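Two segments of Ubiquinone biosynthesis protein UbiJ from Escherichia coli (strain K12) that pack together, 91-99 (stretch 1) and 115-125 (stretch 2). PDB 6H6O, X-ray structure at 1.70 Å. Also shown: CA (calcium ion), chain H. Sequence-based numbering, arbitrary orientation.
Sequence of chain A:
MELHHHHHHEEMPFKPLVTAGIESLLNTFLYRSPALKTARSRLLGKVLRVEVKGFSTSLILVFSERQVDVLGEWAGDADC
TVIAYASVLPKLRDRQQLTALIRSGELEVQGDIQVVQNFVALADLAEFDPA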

ATOM      1  N   LYS A  91      -3.911  11.874  -5.667  1.00 44.24           N
ATOM      2  CA  LYS A  91      -4.340  13.263  -5.906  1.00 43.40           C
ATOM      3  C   LYS A  91      -3.342  14.288  -5.385  1.00 46.16           C
ATOM      4  O   LYS A  91      -3.431  15.454  -5.772  1.00 46.63           O
ATOM      5  N   LEU A  92      -2.466  13.895  -4.447  1.00 40.60           N
ATOM      6  CA  LEU A  92      -1.492  14.793  -3.840  1.00 39.47           C
ATOM      7  C   LEU A  92      -0.311  15.116  -4.795  1.00 44.08           C
ATOM      8  O   LEU A  92       0.854  14.906  -4.451  1.00 43.23           O
ATOM      9  N   ARG A  93      -0.635  15.664  -5.985  1.00 41.83           N
ATOM     10  CA  ARG A  93       0.327  16.021  -7.037  1.00 41.55           C
ATOM     11  C   ARG A  93       1.178  17.244  -6.694  1.00 43.69           C
ATOM     12  O   ARG A  93       2.356  17.279  -7.053  1.00 43.25           O
ATOM     13  N   ASP A  94       0.582  18.249  -6.021  1.00 38.71           N
ATOM     14  CA  ASP A  94       1.253  19.499  -5.636  1.00 38.08           C
ATOM     15  C   ASP A  94       0.483  20.223  -4.521  1.00 42.03           C
ATOM     16  O   ASP A  94      -0.588  19.757  -4.123  1.00 41.38           O
ATOM     17  N   ARG A  95       1.027  21.357  -4.022  1.00 38.50           N
ATOM     18  CA  ARG A  95       0.409  22.184  -2.976  1.00 38.36           C
ATOM     19  C   ARG A  95      -1.002  22.678  -3.360  1.00 41.28           C
ATOM     20  O   ARG A  95      -1.853  22.792  -2.476  1.00 40.86           O
ATOM     21  N   GLN A  96      -1.257  22.945  -4.663  1.00 37.70           N
ATOM     22  CA  GLN A  96      -2.566  23.403  -5.150  1.00 38.01           C
ATOM     23  C   GLN A  96      -3.628  22.362  -4.831  1.00 38.62           C
ATOM     24  O   GLN A  96      -4.660  22.683  -4.232  1.00 38.04           O
ATOM     25  N   GLN A  97      -3.372  21.117  -5.273  1.00 32.94           N
ATOM     26  CA  GLN A  97      -4.225  19.963  -5.058  1.00 32.33           C
ATOM     27  C   GLN A  97      -4.370  19.718  -3.570  1.00 33.35           C
ATOM     28  O   GLN A  97      -5.472  19.405  -3.116  1.00 32.92           O
ATOM     29  N   LEU A  98      -3.273  19.912  -2.799  1.00 27.25           N
ATOM     30  CA  LEU A  98      -3.323  19.732  -1.356  1.00 24.65           C
ATOM     31  C   LEU A  98      -4.284  20.750  -0.725  1.00 28.72           C
ATOM     32  O   LEU A  98      -5.112  20.355   0.101  1.00 27.32           O
ATOM     33  N   THR A  99      -4.221  22.029  -1.158  1.00 25.15           N
ATOM     34  CA  THR A  99      -5.106  23.086  -0.652  1.00 25.69           C
ATOM     35  C   THR A  99      -6.575  22.763  -0.980  1.00 28.22           C
ATOM     36  O   THR A  99      -7.434  22.914  -0.109  1.00 26.37           O
ATOM     37  N   VAL A 115       4.222  20.767   7.724  1.00 18.01           N
ATOM     38  CA  VAL A 115       4.808  19.426   7.598  1.00 16.35           C
ATOM     39  C   VAL A 115       4.252  18.699   6.370  1.00 19.53           C
ATOM     40  O   VAL A 115       5.036  18.246   5.524  1.00 18.29           O
ATOM     41  N   VAL A 116       2.915  18.620   6.237  1.00 17.24           N
ATOM     42  CA  VAL A 116       2.301  17.948   5.081  1.00 17.66           C
ATOM     43  C   VAL A 116       2.560  18.768   3.780  1.00 20.57           C
ATOM     44  O   VAL A 116       2.823  18.171   2.739  1.00 20.24           O
ATOM     45  N   GLN A 117       2.544  20.111   3.854  1.00 18.92           N
ATOM     46  CA  GLN A 117       2.866  20.942   2.680  1.00 19.35           C
ATOM     47  C   GLN A 117       4.293  20.635   2.186  1.00 21.41           C
ATOM     48  O   GLN A 117       4.496  20.448   0.982  1.00 19.78           O
ATOM     49  N   ASN A 118       5.259  20.520   3.126  1.00 17.04           N
ATOM     50  CA  ASN A 118       6.663  20.223   2.799  1.00 16.79           C
ATOM     51  C   ASN A 118       6.816  18.796   2.288  1.00 19.11           C
ATOM     52  O   ASN A 118       7.586  18.566   1.367  1.00 17.89           O
ATOM     53  N   PHE A 119       6.041  17.864   2.836  1.00 16.35           N
ATOM     54  CA  PHE A 119       6.063  16.480   2.380  1.00 16.15           C
ATOM     55  C   PHE A 119       5.592  16.375   0.896  1.00 20.10           C
ATOM     56  O   PHE A 119       6.269  15.750   0.068  1.00 20.07           O
ATOM     57  N   VAL A 120       4.450  17.009   0.581  1.00 16.80           N
ATOM     58  CA  VAL A 120       3.857  17.057  -0.768  1.00 17.39           C
ATOM     59  C   VAL A 120       4.836  17.775  -1.751  1.00 21.94           C
ATOM     60  O   VAL A 120       5.074  17.275  -2.856  1.00 22.44           O
ATOM     61  N   ALA A 121       5.443  18.899  -1.309  1.00 19.74           N
ATOM     62  CA  ALA A 121       6.444  19.642  -2.089  1.00 20.21           C
ATOM     63  C   ALA A 121       7.645  18.721  -2.392  1.00 22.22           C
ATOM     64  O   ALA A 121       8.121  18.705  -3.526  1.00 21.60           O
ATOM     65  N   LEU A 122       8.116  17.942  -1.393  1.00 18.09           N
ATOM     66  CA  LEU A 122       9.216  16.984  -1.565  1.00 17.37           C
ATOM     67  C   LEU A 122       8.842  15.897  -2.573  1.00 21.83           C
ATOM     68  O   LEU A 122       9.642  15.638  -3.482  1.00 19.88           O
ATOM     69  N   ALA A 123       7.638  15.287  -2.452  1.00 18.13           N
ATOM     70  CA  ALA A 123       7.195  14.254  -3.402  1.00 18.89           C
ATOM     71  C   ALA A 123       7.112  14.824  -4.838  1.00 23.59           C
ATOM     72  O   ALA A 123       7.500  14.137  -5.795  1.00 22.77           O
ATOM     73  N   ASP A 124       6.635  16.088  -4.965  1.00 20.53           N
ATOM     74  CA  ASP A 124       6.534  16.780  -6.256  1.00 21.46           C
ATOM     75  C   ASP A 124       7.943  16.940  -6.872  1.00 22.46           C
ATOM     76  O   ASP A 124       8.151  16.596  -8.034  1.00 21.06           O
ATOM     77  N   LEU A 125       8.929  17.350  -6.050  1.00 19.73           N
ATOM     78  CA  LEU A 125      10.300  17.524  -6.526  1.00 19.98           C
ATOM     79  C   LEU A 125      10.968  16.185  -6.813  1.00 21.37           C
ATOM     80  O   LEU A 125      11.809  16.112  -7.712  1.00 19.67           O
TER

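Val 120 points toward stretch 1 and is the most covered residue of the contact. Its chi1 is t. CG1 packs against the backbone at the helix start, 3.6 Å from Asp 94 C. CG2 faces the leucines, 3.9 Å from Leu 98 CD2 and 4.3 Å from Leu 92 CD2.

Leu 98 also points in, with chi1 t and chi2 p. This conformation lays CD2 against the stretch 2 helix, 3.6 Å from Gln 117 CA, and brings CD1 4.2 Å from Val 116 CG2. Leu 92 leaves sideways as m,t and still reaches Val 120.

Asp 94 is the N-cap. Its p rotamer turns OD1 back to accept from Gln 97 N at 3.2 Å. Gln 97 (m,m) leaves its backbone sideways and makes no contact with stretch 2; its NE2 donates to Lys 91 O at 3.2 Å.

Gln 117 (m,t) extends so that NE2 lies over one face of the Arg 95 guanidinium, 3.0 Å from CZ. Both groups are donors, so no hydrogen bond forms. Arg 95 is poorly ordered.

No direct hydrogen bond joins the stretches. Calcium links them instead, bound by Arg 93 O at 2.5 Å and by OD1 of Asp 124 (chi1 t) at 2.7 Å. Water 1 sits between the two backbones, 2.7 Å from Leu 92 O and 2.8 Å from Val 120 O. Water 2 donates to Asp 124 OD2 at 2.7 Å.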

ATOM      1  CB  LYS A  91      -5.709  13.551  -5.271  1.00 44.67           C
ATOM      2  CG  LYS A  91      -6.855  12.727  -5.828  1.00 51.73           C
ATOM      3  CD  LYS A  91      -8.121  12.958  -5.066  1.00 59.23           C
ATOM      4  CE  LYS A  91      -9.223  12.063  -5.568  1.00 64.81           C
ATOM      5  NZ  LYS A  91     -10.503  12.355  -4.888  1.00 70.32           N
ATOM      6  CB  LEU A  92      -1.028  14.246  -2.464  1.00 38.57           C
ATOM      7  CG  LEU A  92      -2.099  14.159  -1.358  1.00 42.69           C
ATOM      8  CD1 LEU A  92      -1.600  13.346  -0.169  1.00 41.85           C
ATOM      9  CD2 LEU A  92      -2.494  15.526  -0.868  1.00 44.50           C
ATOM     10  CB  ARG A  93      -0.384  16.222  -8.386  1.00 43.50           C
ATOM     11  CG  ARG A  93      -1.059  14.962  -8.918  1.00 57.25           C
ATOM     12  CD  ARG A  93      -1.948  15.252 -10.112  1.00 70.91           C
ATOM     13  NE  ARG A  93      -2.611  14.041 -10.601  1.00 83.59           N
ATOM     14  CZ  ARG A  93      -3.805  13.617 -10.194  1.00101.76           C
ATOM     15  NH1 ARG A  93      -4.326  12.506 -10.696  1.00 89.65           N
ATOM     16  NH2 ARG A  93      -4.485  14.302  -9.282  1.00 91.18           N
ATOM     17  CB  ASP A  94       1.436  20.430  -6.866  1.00 40.67           C
ATOM     18  CG  ASP A  94       0.219  20.575  -7.766  1.00 52.75           C
ATOM     19  OD1 ASP A  94      -0.909  20.686  -7.232  1.00 52.74           O
ATOM     20  OD2 ASP A  94       0.401  20.629  -9.003  1.00 60.83           O
ATOM     21  CB  ARG A  95       1.348  23.352  -2.557  1.00 40.77           C
ATOM     22  CG  ARG A  95       0.777  24.413  -1.581  1.00 57.02           C
ATOM     23  CD  ARG A  95       0.272  23.861  -0.249  1.00 70.60           C
ATOM     24  NE  ARG A  95      -0.712  24.754   0.372  1.00 83.86           N
ATOM     25  CZ  ARG A  95      -1.658  24.368   1.225  1.00 98.87           C
ATOM     26  NH1 ARG A  95      -1.777  23.092   1.564  1.00 83.55           N
ATOM     27  NH2 ARG A  95      -2.503  25.255   1.734  1.00 89.83           N
ATOM     28  CB  GLN A  96      -2.567  23.577  -6.667  1.00 40.65           C
ATOM     29  CG  GLN A  96      -1.597  24.576  -7.234  1.00 63.68           C
ATOM     30  CD  GLN A  96      -2.034  24.814  -8.645  1.00 87.43           C
ATOM     31  OE1 GLN A  96      -1.663  24.086  -9.574  1.00 83.51           O
ATOM     32  NE2 GLN A  96      -2.927  25.772  -8.818  1.00 81.24           N
ATOM     33  CB  GLN A  97      -3.646  18.723  -5.762  1.00 33.77           C
ATOM     34  CG  GLN A  97      -4.001  18.640  -7.245  1.00 51.88           C
ATOM     35  CD  GLN A  97      -5.442  18.232  -7.457  1.00 73.20           C
ATOM     36  OE1 GLN A  97      -6.340  19.074  -7.584  1.00 69.64           O
ATOM     37  NE2 GLN A  97      -5.700  16.929  -7.472  1.00 64.30           N
ATOM     38  CB  LEU A  98      -1.905  19.789  -0.735  1.00 23.34           C
ATOM     39  CG  LEU A  98      -1.784  19.726   0.791  1.00 25.94           C
ATOM     40  CD1 LEU A  98      -2.296  18.394   1.341  1.00 24.24           C
ATOM     41  CD2 LEU A  98      -0.345  19.989   1.234  1.00 27.86           C
ATOM     42  CB  THR A  99      -4.683  24.482  -1.184  1.00 34.89           C
ATOM     43  OG1 THR A  99      -3.265  24.612  -1.098  1.00 34.52           O
ATOM     44  CG2 THR A  99      -5.326  25.620  -0.409  1.00 32.81           C
ATOM     45  CB  VAL A 115       4.671  18.595   8.924  1.00 18.48           C
ATOM     46  CG1 VAL A 115       5.138  17.147   8.728  1.00 17.34           C
ATOM     47  CG2 VAL A 115       5.445  19.256  10.068  1.00 17.80           C
ATOM     48  CB  VAL A 116       0.811  17.556   5.301  1.00 21.97           C
ATOM     49  CG1 VAL A 116      -0.083  18.790   5.471  1.00 21.59           C
ATOM     50  CG2 VAL A 116       0.309  16.641   4.177  1.00 22.51           C
ATOM     51  CB  GLN A 117       2.738  22.443   2.999  1.00 21.09           C
ATOM     52  CG  GLN A 117       1.291  22.905   3.163  1.00 28.08           C
ATOM     53  CD  GLN A 117       1.191  24.305   3.736  1.00 43.20           C
ATOM     54  OE1 GLN A 117       2.145  24.860   4.287  1.00 34.37           O
ATOM     55  NE2 GLN A 117       0.017  24.907   3.654  1.00 36.64           N
ATOM     56  CB  ASN A 118       7.590  20.504   3.987  1.00 17.07           C
ATOM     57  CG  ASN A 118       7.688  21.987   4.279  1.00 27.39           C
ATOM     58  OD1 ASN A 118       7.483  22.828   3.410  1.00 22.59           O
ATOM     59  ND2 ASN A 118       8.030  22.350   5.498  1.00 23.39           N
ATOM     60  CB  PHE A 119       5.228  15.583   3.311  1.00 18.34           C
ATOM     61  CG  PHE A 119       5.234  14.137   2.879  1.00 20.70           C
ATOM     62  CD1 PHE A 119       6.383  13.357   3.010  1.00 23.66           C
ATOM     63  CD2 PHE A 119       4.120  13.575   2.275  1.00 26.98           C
ATOM     64  CE1 PHE A 119       6.403  12.019   2.590  1.00 25.50           C
ATOM     65  CE2 PHE A 119       4.145  12.239   1.837  1.00 30.86           C
ATOM     66  CZ  PHE A 119       5.282  11.466   2.026  1.00 27.55           C
ATOM     67  CB  VAL A 120       2.418  17.664  -0.718  1.00 21.35           C
ATOM     68  CG1 VAL A 120       1.852  17.938  -2.121  1.00 22.82           C
ATOM     69  CG2 VAL A 120       1.479  16.769   0.100  1.00 20.14           C
ATOM     70  CB  ALA A 121       6.899  20.872  -1.326  1.00 21.03           C
ATOM     71  CB  LEU A 122       9.668  16.365  -0.211  1.00 16.34           C
ATOM     72  CG  LEU A 122      10.658  15.184  -0.260  1.00 19.10           C
ATOM     73  CD1 LEU A 122      11.970  15.552  -0.960  1.00 19.37           C
ATOM     74  CD2 LEU A 122      10.915  14.622   1.140  1.00 18.46           C
ATOM     75  CB  ALA A 123       5.850  13.682  -2.971  1.00 19.88           C
ATOM     76  CB  ASP A 124       5.859  18.152  -6.079  1.00 24.73           C
ATOM     77  CG  ASP A 124       5.379  18.804  -7.376  1.00 39.03           C
ATOM     78  OD1 ASP A 124       5.391  18.124  -8.423  1.00 38.18           O
ATOM     79  OD2 ASP A 124       4.981  19.996  -7.334  1.00 48.54           O
ATOM     80  CB  LEU A 125      11.113  18.365  -5.544  1.00 20.00           C
ATOM     81  CG  LEU A 125      10.706  19.863  -5.507  1.00 23.74           C
ATOM     82  CD1 LEU A 125      11.341  20.575  -4.337  1.00 23.30           C
ATOM     83  CD2 LEU A 125      11.079  20.593  -6.811  1.00 24.00           C
TER
HETATM   84 CA    CA H 206       3.547  16.294  -9.027  1.00 58.27          CA
HETATM   85  O   HOH W   1       3.512  15.551  -4.434  1.00 40.31           O
HETATM   86  O   HOH W   2       3.830  20.957  -9.608  1.00 55.92           O
HETATM   87  O   HOH W   3       3.744  14.723  -6.983  1.00 47.67           O
HETATM   88  O   HOH W   4       4.446  17.574 -11.068  1.00 61.90           O